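Local coordinates for protein cytochrome c552 (Thermochromatium tepidum, PDB 5ZE8) that carries five heme c groups and probably transfers electrons at low potential in a thermophilic purple sulfur photosynthetic bacterium, at residues T326-D329 / E333-W336; A340-K345 / R349-Y354. All blocks are in the same frame, centred on the assembly; numbering follows the deposited sequence.

Contact 1 (T326-D329 / E333-W336); sequences TAYD and EVLW
T326 lays its CG2 methyl against V334 CG2, 3.9 Å away, the two side chains crossing at about a right angle; CG2 gets there by standing anti to the backbone N. At A327 the strands pair through the backbone: A327 N gives a nearly straight bond to W336 O (2.9 Å, 173° at the hydrogen), while A327 O receives L335 N at 2.8 Å and, weakly, W336 N. One residue thus faces two, the definition of a classic beta bulge, and the register slips by one before Y328 meets V334 as a non-hydrogen-bonded antiparallel pair. There Y328 CE2 comes within 3.5 Å of V334 CG2, which approaches the ring at a slant. D329 closes the hairpin twice over. Its N binds E333 O in the carbonyl plane, and its carboxylate, turned back between N and carbonyl carbon (chi1 75°), takes E333 N on OD1 at 3.1 Å from above the carboxylate plane. OD1 also bonds S331 OG in the turn, whereas D329 CB packs on L335 CD1. Five backbone N-H groups of the hairpin therefore point at oxygens across the contact, one weakly, so hydrogen bonds carry much of this hairpin end, beside the apolar pairs on both faces, and the two partners of D329 OD1 would be expected to favour its ionised form.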
loop_
_atom_site.group_PDB
_atom_site.type_symbol
_atom_site.label_atom_id
_atom_site.label_comp_id
_atom_site.label_asym_id
_atom_site.label_seq_id
_atom_site.Cartn_x
_atom_site.Cartn_y
_atom_site.Cartn_z
ATOM N N THR A 326 18.406 6.838 -21.956
ATOM C CA THR A 326 18.759 8.013 -22.787
ATOM C C THR A 326 20.258 7.945 -23.060
ATOM O O THR A 326 21.018 7.688 -22.193
ATOM C CB THR A 326 18.403 9.331 -22.108
ATOM O OG1 THR A 326 17.031 9.373 -21.641
ATOM C CG2 THR A 326 18.606 10.545 -23.036
ATOM N N ALA A 327 20.663 8.273 -24.303
ATOM C CA ALA A 327 22.074 8.332 -24.681
ATOM C C ALA A 327 22.412 9.772 -25.014
ATOM O O ALA A 327 21.619 10.491 -25.643
ATOM C CB ALA A 327 22.382 7.478 -25.861
ATOM N N TYR A 328 23.536 10.225 -24.497
ATOM C CA TYR A 328 23.932 11.662 -24.614
ATOM C C TYR A 328 25.319 11.767 -25.294
ATOM O O TYR A 328 26.145 10.866 -25.097
ATOM C CB TYR A 328 24.096 12.312 -23.236
ATOM C CG TYR A 328 22.821 12.296 -22.417
ATOM C CD1 TYR A 328 22.523 11.198 -21.602
ATOM C CD2 TYR A 328 21.921 13.356 -22.440
ATOM C CE1 TYR A 328 21.340 11.195 -20.847
ATOM C CE2 TYR A 328 20.759 13.361 -21.667
ATOM C CZ TYR A 328 20.507 12.271 -20.885
ATOM O OH TYR A 328 19.342 12.319 -20.119
ATOM N N ASP A 329 25.542 12.909 -26.012
ATOM C CA ASP A 329 26.839 13.239 -26.439
ATOM C C ASP A 329 27.637 13.839 -25.278
ATOM O O ASP A 329 27.131 14.099 -24.149
ATOM C CB ASP A 329 26.830 14.118 -27.744
ATOM C CG ASP A 329 26.433 15.546 -27.530
ATOM O OD1 ASP A 329 26.471 16.092 -26.417
ATOM O OD2 ASP A 329 26.108 16.177 -28.604
ATOM N N GLU A 333 23.927 16.601 -24.741
ATOM C CA GLU A 333 22.767 16.733 -25.651
ATOM C C GLU A 333 22.244 15.345 -25.890
ATOM O O GLU A 333 23.020 14.386 -26.023
ATOM C CB GLU A 333 23.155 17.405 -26.980
ATOM C CG GLU A 333 23.265 18.894 -26.858
ATOM C CD GLU A 333 21.953 19.608 -26.443
ATOM O OE1 GLU A 333 20.874 19.389 -27.064
ATOM O OE2 GLU A 333 21.994 20.414 -25.474
ATOM N N VAL A 334 20.911 15.182 -25.917
ATOM C CA VAL A 334 20.345 13.883 -26.209
ATOM C C VAL A 334 20.526 13.415 -27.639
ATOM O O VAL A 334 20.103 14.099 -28.553
ATOM C CB VAL A 334 18.852 13.877 -25.884
ATOM C CG1 VAL A 334 18.173 12.628 -26.281
ATOM C CG2 VAL A 334 18.737 14.157 -24.410
ATOM N N LEU A 335 21.074 12.230 -27.811
ATOM C CA LEU A 335 21.152 11.593 -29.090
ATOM C C LEU A 335 20.082 10.548 -29.387
ATOM O O LEU A 335 19.735 10.244 -30.542
ATOM C CB LEU A 335 22.538 11.002 -29.255
ATOM C CG LEU A 335 23.717 11.959 -29.137
ATOM C CD1 LEU A 335 24.943 11.126 -29.275
ATOM C CD2 LEU A 335 23.685 13.039 -30.182
ATOM N N TRP A 336 19.606 9.887 -28.339
ATOM C CA TRP A 336 18.653 8.793 -28.499
ATOM C C TRP A 336 17.910 8.600 -27.226
ATOM O O TRP A 336 18.481 8.839 -26.158
ATOM C CB TRP A 336 19.433 7.491 -28.790
ATOM C CG TRP A 336 18.605 6.267 -28.919
ATOM C CD1 TRP A 336 18.065 5.733 -30.049
ATOM C CD2 TRP A 336 18.189 5.399 -27.842
ATOM N NE1 TRP A 336 17.407 4.554 -29.757
ATOM C CE2 TRP A 336 17.438 4.355 -28.408
ATOM C CE3 TRP A 336 18.435 5.387 -26.466
ATOM C CZ2 TRP A 336 16.903 3.320 -27.667
ATOM C CZ3 TRP A 336 17.886 4.340 -25.733
ATOM C CH2 TRP A 336 17.089 3.365 -26.330
#

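Contact 2 (A340-K345 / R349-Y354)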
loop_
_atom_site.group_PDB
_atom_site.type_symbol
_atom_site.label_atom_id
_atom_site.label_comp_id
_atom_site.label_asym_id
_atom_site.label_seq_id
_atom_site.Cartn_x
_atom_site.Cartn_y
_atom_site.Cartn_z
ATOM N N ALA A 340 10.242 8.866 -26.452
ATOM C CA ALA A 340 10.314 10.276 -26.689
ATOM C C ALA A 340 9.624 11.007 -25.580
ATOM O O ALA A 340 10.246 11.875 -24.977
ATOM C CB ALA A 340 9.728 10.653 -28.035
ATOM N N ASP A 341 8.362 10.641 -25.327
ATOM C CA ASP A 341 7.569 11.137 -24.200
ATOM C C ASP A 341 7.338 9.939 -23.201
ATOM O O ASP A 341 8.305 9.402 -22.636
ATOM C CB ASP A 341 6.203 11.682 -24.674
ATOM C CG ASP A 341 6.288 12.671 -25.827
ATOM O OD1 ASP A 341 7.232 12.574 -26.650
ATOM O OD2 ASP A 341 5.365 13.525 -25.947
ATOM N N HIS A 342 6.079 9.603 -22.929
ATOM C CA HIS A 342 5.746 8.593 -21.858
ATOM C C HIS A 342 5.843 7.216 -22.482
ATOM O O HIS A 342 5.225 6.981 -23.552
ATOM C CB HIS A 342 4.368 8.833 -21.305
ATOM C CG HIS A 342 4.103 8.161 -19.992
ATOM N ND1 HIS A 342 3.884 6.809 -19.884
ATOM C CD2 HIS A 342 3.958 8.674 -18.747
ATOM C CE1 HIS A 342 3.653 6.504 -18.619
ATOM N NE2 HIS A 342 3.729 7.612 -17.897
ATOM N N PRO A 343 6.547 6.285 -21.839
ATOM C CA PRO A 343 6.671 4.959 -22.331
ATOM C C PRO A 343 5.380 4.241 -22.554
ATOM O O PRO A 343 5.337 3.380 -23.395
ATOM C CB PRO A 343 7.572 4.259 -21.291
ATOM C CG PRO A 343 8.373 5.421 -20.751
ATOM C CD PRO A 343 7.389 6.485 -20.637
ATOM N N SER A 344 4.311 4.573 -21.819
ATOM C CA SER A 344 3.027 3.923 -22.114
ATOM C C SER A 344 2.613 4.008 -23.572
ATOM O O SER A 344 1.973 3.122 -24.094
ATOM C CB SER A 344 1.917 4.465 -21.215
ATOM O OG SER A 344 1.577 5.813 -21.461
ATOM N N LYS A 345 2.936 5.133 -24.165
ATOM C CA LYS A 345 2.686 5.418 -25.605
ATOM C C LYS A 345 3.866 5.178 -26.500
ATOM O O LYS A 345 3.698 4.811 -27.650
ATOM C CB LYS A 345 2.312 6.864 -25.736
ATOM C CG LYS A 345 1.009 7.260 -25.002
ATOM C CD LYS A 345 0.478 8.610 -25.373
ATOM C CE LYS A 345 -0.820 8.799 -24.608
ATOM N NZ LYS A 345 -1.369 10.116 -24.968
ATOM N N ARG A 349 7.112 -1.797 -23.520
ATOM C CA ARG A 349 7.872 -2.729 -22.742
ATOM C C ARG A 349 8.517 -2.013 -21.573
ATOM O O ARG A 349 8.865 -2.739 -20.620
ATOM C CB ARG A 349 8.952 -3.445 -23.573
ATOM C CG ARG A 349 8.323 -4.328 -24.647
ATOM C CD ARG A 349 9.130 -4.502 -25.958
ATOM N NE ARG A 349 8.207 -4.614 -27.122
ATOM C CZ ARG A 349 8.495 -5.095 -28.342
ATOM N NH1 ARG A 349 9.718 -5.541 -28.670
ATOM N NH2 ARG A 349 7.525 -5.119 -29.257
ATOM N N ALA A 350 8.664 -0.697 -21.639
ATOM C CA ALA A 350 9.245 0.078 -20.570
ATOM C C ALA A 350 8.166 0.713 -19.636
ATOM O O ALA A 350 8.495 1.591 -18.858
ATOM C CB ALA A 350 10.201 1.144 -21.153
ATOM N N TYR A 351 6.873 0.298 -19.766
ATOM C CA TYR A 351 5.794 0.748 -18.912
ATOM C C TYR A 351 5.295 -0.478 -18.139
ATOM O O TYR A 351 4.933 -1.493 -18.726
ATOM C CB TYR A 351 4.704 1.371 -19.750
ATOM C CG TYR A 351 3.580 1.959 -18.956
ATOM C CD1 TYR A 351 3.792 2.866 -17.928
ATOM C CD2 TYR A 351 2.258 1.594 -19.247
ATOM C CE1 TYR A 351 2.750 3.418 -17.238
ATOM C CE2 TYR A 351 1.230 2.171 -18.540
ATOM C CZ TYR A 351 1.488 3.062 -17.503
ATOM O OH TYR A 351 0.428 3.625 -16.780
ATOM N N PHE A 352 5.358 -0.391 -16.815
ATOM C CA PHE A 352 5.108 -1.501 -15.927
ATOM C C PHE A 352 3.847 -1.141 -15.152
ATOM O O PHE A 352 3.819 -0.300 -14.222
ATOM C CB PHE A 352 6.276 -1.616 -14.942
ATOM C CG PHE A 352 7.611 -1.861 -15.597
ATOM C CD1 PHE A 352 8.349 -0.809 -16.071
ATOM C CD2 PHE A 352 8.078 -3.130 -15.774
ATOM C CE1 PHE A 352 9.587 -1.002 -16.680
ATOM C CE2 PHE A 352 9.332 -3.345 -16.395
ATOM C CZ PHE A 352 10.044 -2.293 -16.828
ATOM N N ALA A 353 2.765 -1.735 -15.571
ATOM C CA ALA A 353 1.404 -1.286 -15.140
ATOM C C ALA A 353 0.366 -2.389 -15.375
ATOM O O ALA A 353 0.588 -3.331 -16.135
ATOM C CB ALA A 353 0.962 -0.054 -15.874
ATOM N N TYR A 354 -0.749 -2.225 -14.714
ATOM C CA TYR A 354 -1.945 -3.070 -14.845
ATOM C C TYR A 354 -3.030 -2.251 -15.510
ATOM O O TYR A 354 -3.172 -1.056 -15.249
ATOM C CB TYR A 354 -2.374 -3.493 -13.454
ATOM C CG TYR A 354 -3.620 -4.377 -13.405
ATOM C CD1 TYR A 354 -3.692 -5.561 -14.111
ATOM C CD2 TYR A 354 -4.714 -4.029 -12.583
ATOM C CE1 TYR A 354 -4.855 -6.355 -14.037
ATOM C CE2 TYR A 354 -5.841 -4.799 -12.513
ATOM C CZ TYR A 354 -5.916 -5.942 -13.224
ATOM O OH TYR A 354 -7.065 -6.726 -13.146
#
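H342 and S344 both meet the Y351 ring, the first by its ring edge, the second by its CB. H342 CE1 lies 3.5 Å from Y351 CE1; the ring planes stand at 76° with centroids 5.3 Å apart, an offset edge-to-face pair. S344 supplies a CH-pi contact, its CB sitting 3.6 Å from the Y351 ring centroid and 17° off the normal, which places it over the face. A353 CB lies against the opposite face, so the phenol is clamped between a serine of the helix and an alanine of its own strand. Y351 reaches this position because CG is anti to the backbone N (chi1 -176°), sending the ring toward the segment 340-345.

The polar term lies within the first segment. H342 is the N-cap of helix 343-346, and its side chain caps the helix by accepting S344 N on ND1 at 3.0 Å, the donor lying in the imidazole plane, while H342 O accepts K345 N. The side-chain bond helps to fix the rotation of the same ring whose CE1, next to ND1, meets Y351. The contact thus joins a short helix to the start of strand 351-357, which pairs with strand 320-328 in the antiparallel sheet.

Aliphatic packing completes the set. P343 points toward 349-354, its CB 3.7 Å from A350 O and 4.1 Å from A350 CB, with Y351 CB a little farther off at 4.4 Å. Beyond the two segments, Y322 of the neighbouring strand touches both P343 and the H342 ring, and P409 packs against H342 and Y351.

Contact 1 and contact 2 follow one another along the chain, their centres 19 Å apart, and both reach the same antiparallel sheet, in which strands 320-328 and 351-357 are neighbours. Both are partly buried, but contact 1 lies farther out, its centre about 36 Å from the centre of the chain against about 22 Å, and three of its touching residues are exposed, none of those of contact 2. Contact 1 joins strand to strand, so backbone hydrogen bonds dominate and it buries 417 Å². Contact 2 sets a short helix on a strand, buries 204 Å², and relies on ring and aliphatic contacts between side chains; the side chain of Y351 is about 13 Å from a bound heme c.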